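PDB 4LB6: protein kinase containing Z-DNA binding domains from Danio rerio, which binds left-handed Z-DNA through its Zalpha domain and is probably a kinase of the translation initiation factor eIF2alpha. Local coordinates for a contact of chain A with DNA. Sequence-based numbering; all coordinates share one arbitrary frame.

A contact of chain A with DNA. Residues 29, 32, 39, 43. With nucleotides of chain B; nucleotides of chain C.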
ATOM      1  N   GLN A  29       3.500   1.430  11.489  1.00 24.34           N
ATOM      2  CA  GLN A  29       4.116   0.419  10.668  1.00 30.39           C
ATOM      3  C   GLN A  29       5.416  -0.103  11.321  1.00 38.38           C
ATOM      4  O   GLN A  29       5.635  -1.333  11.416  1.00 33.20           O
ATOM      5  CB  GLN A  29       4.372   0.981   9.255  1.00 36.50           C
ATOM      6  CG  GLN A  29       3.079   1.107   8.379  1.00 28.42           C
ATOM      7  CD  GLN A  29       2.236   2.362   8.651  1.00 34.52           C
ATOM      8  OE1 GLN A  29       2.642   3.261   9.382  1.00 35.33           O
ATOM      9  NE2 GLN A  29       1.057   2.440   8.026  1.00 36.37           N
ATOM     10  N   PHE A  32       4.105  -2.388  14.473  1.00 23.92           N
ATOM     11  CA  PHE A  32       3.469  -3.716  14.261  1.00 23.57           C
ATOM     12  C   PHE A  32       4.399  -4.762  13.652  1.00 28.17           C
ATOM     13  O   PHE A  32       4.250  -5.961  13.895  1.00 27.61           O
ATOM     14  CB  PHE A  32       2.076  -3.604  13.511  1.00 19.37           C
ATOM     15  CG  PHE A  32       2.132  -3.654  11.988  1.00 26.60           C
ATOM     16  CD1 PHE A  32       2.279  -4.845  11.293  1.00 29.84           C
ATOM     17  CD2 PHE A  32       1.953  -2.496  11.254  1.00 24.28           C
ATOM     18  CE1 PHE A  32       2.307  -4.889   9.900  1.00 30.96           C
ATOM     19  CE2 PHE A  32       2.001  -2.519   9.863  1.00 23.04           C
ATOM     20  CZ  PHE A  32       2.176  -3.717   9.164  1.00 29.27           C
ATOM     21  N   LYS A  39      -1.631  -4.399  12.348  1.00 17.58           N
ATOM     22  CA  LYS A  39      -1.595  -2.925  12.341  1.00 18.38           C
ATOM     23  C   LYS A  39      -2.831  -2.383  13.040  1.00 18.95           C
ATOM     24  O   LYS A  39      -2.709  -1.498  13.886  1.00 18.70           O
ATOM     25  CB  LYS A  39      -1.534  -2.392  10.918  1.00 17.79           C
ATOM     26  CG  LYS A  39      -1.510  -0.841  10.811  1.00 21.93           C
ATOM     27  CD  LYS A  39      -1.368  -0.318   9.372  1.00 21.38           C
ATOM     28  CE  LYS A  39      -2.640  -0.354   8.537  1.00 32.70           C
ATOM     29  NZ  LYS A  39      -3.506   0.871   8.849  1.00 34.70           N
ATOM     30  N   ASN A  43      -2.874   0.098  16.196  1.00 15.96           N
ATOM     31  CA  ASN A  43      -3.536   1.405  16.156  1.00 17.52           C
ATOM     32  C   ASN A  43      -4.646   1.519  17.209  1.00 20.39           C
ATOM     33  O   ASN A  43      -4.800   2.600  17.791  1.00 19.78           O
ATOM     34  CB  ASN A  43      -4.121   1.759  14.753  1.00 17.55           C
ATOM     35  CG  ASN A  43      -3.215   2.659  13.955  1.00 21.84           C
ATOM     36  OD1 ASN A  43      -2.444   3.446  14.501  1.00 19.90           O
ATOM     37  ND2 ASN A  43      -3.329   2.571  12.602  1.00 18.85           N
TER
ATOM     38  P    DG B   3      -0.438   5.818   5.418  1.00 26.95           P
ATOM     39  OP1  DG B   3       0.547   6.680   4.674  1.00 28.98           O
ATOM     40  OP2  DG B   3      -0.070   4.686   6.275  1.00 37.37           O
ATOM     41  O5'  DG B   3      -1.130   6.973   6.306  1.00 25.66           O
ATOM     42  C5'  DG B   3      -2.246   6.605   7.167  1.00 22.70           C
ATOM     43  C4'  DG B   3      -2.962   7.836   7.653  1.00 23.26           C
ATOM     44  O4'  DG B   3      -3.411   8.722   6.538  1.00 22.98           O
ATOM     45  C3'  DG B   3      -4.168   7.472   8.557  1.00 21.20           C
ATOM     46  O3'  DG B   3      -3.698   7.449   9.959  1.00 22.77           O
ATOM     47  C2'  DG B   3      -5.055   8.736   8.359  1.00 21.56           C
ATOM     48  C1'  DG B   3      -4.671   9.298   6.943  1.00 19.91           C
ATOM     49  N9   DG B   3      -5.575   9.024   5.801  1.00 21.32           N
ATOM     50  C8   DG B   3      -6.024   9.933   4.878  1.00 22.78           C
ATOM     51  N7   DG B   3      -6.782   9.417   3.955  1.00 25.16           N
ATOM     52  C5   DG B   3      -6.789   8.040   4.232  1.00 21.69           C
ATOM     53  C6   DG B   3      -7.430   7.017   3.533  1.00 22.00           C
ATOM     54  O6   DG B   3      -8.073   7.135   2.505  1.00 20.77           O
ATOM     55  N1   DG B   3      -7.233   5.754   4.100  1.00 16.66           N
ATOM     56  C2   DG B   3      -6.428   5.602   5.198  1.00 15.91           C
ATOM     57  N2   DG B   3      -6.298   4.332   5.552  1.00 16.22           N
ATOM     58  N3   DG B   3      -5.783   6.585   5.885  1.00 20.01           N
ATOM     59  C4   DG B   3      -6.072   7.775   5.367  1.00 18.51           C
ATOM     60  P    DC B   4      -4.034   6.299  10.979  1.00 29.02           P
ATOM     61  OP1  DC B   4      -3.780   6.737  12.416  1.00 27.48           O
ATOM     62  OP2  DC B   4      -3.275   5.068  10.458  1.00 25.05           O
ATOM     63  O5'  DC B   4      -5.554   6.020  10.925  1.00 20.00           O
ATOM     64  C5'  DC B   4      -6.253   5.157  11.940  1.00 15.50           C
ATOM     65  C4'  DC B   4      -7.177   4.123  11.343  1.00 15.11           C
ATOM     66  O4'  DC B   4      -8.215   4.864  10.589  1.00 17.54           O
ATOM     67  C3'  DC B   4      -6.494   3.178  10.316  1.00 14.84           C
ATOM     68  O3'  DC B   4      -7.015   1.828  10.402  1.00 19.67           O
ATOM     69  C2'  DC B   4      -6.919   3.829   8.945  1.00 13.89           C
ATOM     70  C1'  DC B   4      -8.334   4.247   9.338  1.00 17.07           C
ATOM     71  N1   DC B   4      -8.802   5.283   8.397  1.00 13.21           N
ATOM     72  C2   DC B   4      -9.527   4.897   7.286  1.00 15.23           C
ATOM     73  O2   DC B   4      -9.795   3.722   7.122  1.00 18.17           O
ATOM     74  N3   DC B   4      -9.900   5.841   6.378  1.00 17.00           N
ATOM     75  C4   DC B   4      -9.540   7.127   6.573  1.00 17.18           C
ATOM     76  N4   DC B   4      -9.993   7.993   5.594  1.00 18.52           N
ATOM     77  C5   DC B   4      -8.746   7.545   7.680  1.00 19.55           C
ATOM     78  C6   DC B   4      -8.398   6.580   8.546  1.00 14.41           C
ATOM     79  P    DG B   5      -6.315   0.677  11.265  1.00 20.94           P
ATOM     80  OP1  DG B   5      -4.862   0.811  11.068  1.00 19.53           O
ATOM     81  OP2  DG B   5      -7.083  -0.573  10.921  1.00 24.43           O
ATOM     82  O5'  DG B   5      -6.627   1.075  12.764  1.00 19.27           O
ATOM     83  C5'  DG B   5      -8.015   0.969  13.335  1.00 18.86           C
ATOM     84  C4'  DG B   5      -8.073   1.636  14.689  1.00 15.97           C
ATOM     85  O4'  DG B   5      -7.724   3.023  14.614  1.00 20.37           O
ATOM     86  C3'  DG B   5      -9.538   1.661  15.226  1.00 21.51           C
ATOM     87  O3'  DG B   5      -9.603   0.487  16.049  1.00 24.59           O
ATOM     88  C2'  DG B   5      -9.553   2.895  16.085  1.00 20.17           C
ATOM     89  C1'  DG B   5      -8.494   3.834  15.518  1.00 21.22           C
ATOM     90  N9   DG B   5      -8.937   4.976  14.706  1.00 20.81           N
ATOM     91  C8   DG B   5      -8.574   6.269  14.940  1.00 19.57           C
ATOM     92  N7   DG B   5      -8.999   7.128  14.028  1.00 19.39           N
ATOM     93  C5   DG B   5      -9.756   6.353  13.154  1.00 17.02           C
ATOM     94  C6   DG B   5     -10.420   6.747  11.956  1.00 18.09           C
ATOM     95  O6   DG B   5     -10.495   7.876  11.477  1.00 21.67           O
ATOM     96  N1   DG B   5     -11.011   5.677  11.279  1.00 17.84           N
ATOM     97  C2   DG B   5     -10.893   4.367  11.709  1.00 17.21           C
ATOM     98  N2   DG B   5     -11.481   3.420  10.926  1.00 17.99           N
ATOM     99  N3   DG B   5     -10.229   4.019  12.850  1.00 14.95           N
ATOM    100  C4   DG B   5      -9.674   5.040  13.510  1.00 18.23           C
TER
ATOM    101  P    DG C   7       0.782  -2.184   5.671  1.00 28.32           P
ATOM    102  OP1  DG C   7      -0.162  -2.448   6.688  1.00 24.94           O
ATOM    103  OP2  DG C   7       1.784  -1.058   5.567  1.00 32.32           O
ATOM    104  O5'  DG C   7       1.679  -3.512   5.598  1.00 24.72           O
ATOM    105  C5'  DG C   7       2.848  -3.598   4.768  1.00 19.99           C
ATOM    106  C4'  DG C   7       3.320  -5.018   4.700  1.00 18.67           C
ATOM    107  O4'  DG C   7       2.444  -5.866   4.046  1.00 20.03           O
ATOM    108  C3'  DG C   7       4.417  -4.956   3.651  1.00 21.77           C
ATOM    109  O3'  DG C   7       5.383  -4.755   4.580  1.00 32.63           O
ATOM    110  C2'  DG C   7       4.524  -6.335   3.146  1.00 22.01           C
ATOM    111  C1'  DG C   7       3.122  -6.827   3.258  1.00 22.47           C
ATOM    112  N9   DG C   7       2.311  -6.844   2.042  1.00 19.94           N
ATOM    113  C8   DG C   7       1.683  -7.967   1.558  1.00 18.28           C
ATOM    114  N7   DG C   7       0.959  -7.727   0.485  1.00 20.77           N
ATOM    115  C5   DG C   7       1.135  -6.352   0.250  1.00 20.38           C
ATOM    116  C6   DG C   7       0.607  -5.540  -0.818  1.00 19.68           C
ATOM    117  O6   DG C   7      -0.190  -5.861  -1.654  1.00 17.39           O
ATOM    118  N1   DG C   7       0.990  -4.218  -0.733  1.00 18.05           N
ATOM    119  C2   DG C   7       1.859  -3.776   0.264  1.00 17.81           C
ATOM    120  N2   DG C   7       2.099  -2.453   0.290  1.00 18.52           N
ATOM    121  N3   DG C   7       2.367  -4.499   1.286  1.00 16.95           N
ATOM    122  C4   DG C   7       2.009  -5.803   1.161  1.00 18.71           C
TER
HETATM  123  O   HOH W   1      -1.306   5.693  13.474  1.00 23.37           O
HETATM  124  O   HOH W   2      -3.919   3.419   7.516  1.00 31.42           O
HETATM  125  O   HOH W   3       0.300   0.988   5.369  1.00 40.12           O
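Lys39 and Asn43, one turn apart on helix 39-51, both grip the phosphate of DG5 of chain B through the same non-bridging oxygen. The side-chain amine NZ of Lys39 forms a salt bridge and hydrogen bond with OP1 of DG5 at 2.6 Å. The amide ND2 of Asn43 gives a nearly straight hydrogen bond (165° at H) to this OP1 at 2.8 Å. That oxygen lies within the Asn43 amide plane, and ND2 also makes a weak bond to OP2 of DC4, spanning two successive phosphates. At the other end of the amide, water 1, whose O lies 2.7 Å from Asn43 OD1, links it to OP1 of DC4 of chain B.

Lys39 leaves the helix extended, CG anti to the backbone N (chi1 179°), then bends at chi3 and chi4, which turns its amine towards the DG5 phosphate. On the way, Lys39 CD lies 3.6 Å from OP1 of DG7 of chain C, which places the chain between phosphates of chains B and C. NZ also contacts water 2 at 2.9 Å, and this water meets the guanine amino group N2 of DG3, a link from backbone to base edge. With an alanine at Lys39, the DG5 phosphate would probably lose a charge partner and water 2 one of the groups that hold it.

From the neighbouring helix 28-35, Gln29, its chain bent at chi2 (81°), turns NE2 towards OP2 of DG3 of chain B, a weak and strongly bent bond. The same NE2 reaches water 3 at 3.1 Å, which bridges to OP2 of DG7 of chain C, a separate strand. The Phe32 ring does not stack on a base: it points its edge at the DG7 backbone, with CZ 3.6 Å from O5' in the ring plane.

Charge and amide bonds to phosphates dominate. Helix 39-51 is the recognition helix of the winged helix-turn-helix Zalpha domain, and this contact joins it to the phosphates, which probably helps the domain hold the zigzag backbone of left-handed Z-DNA.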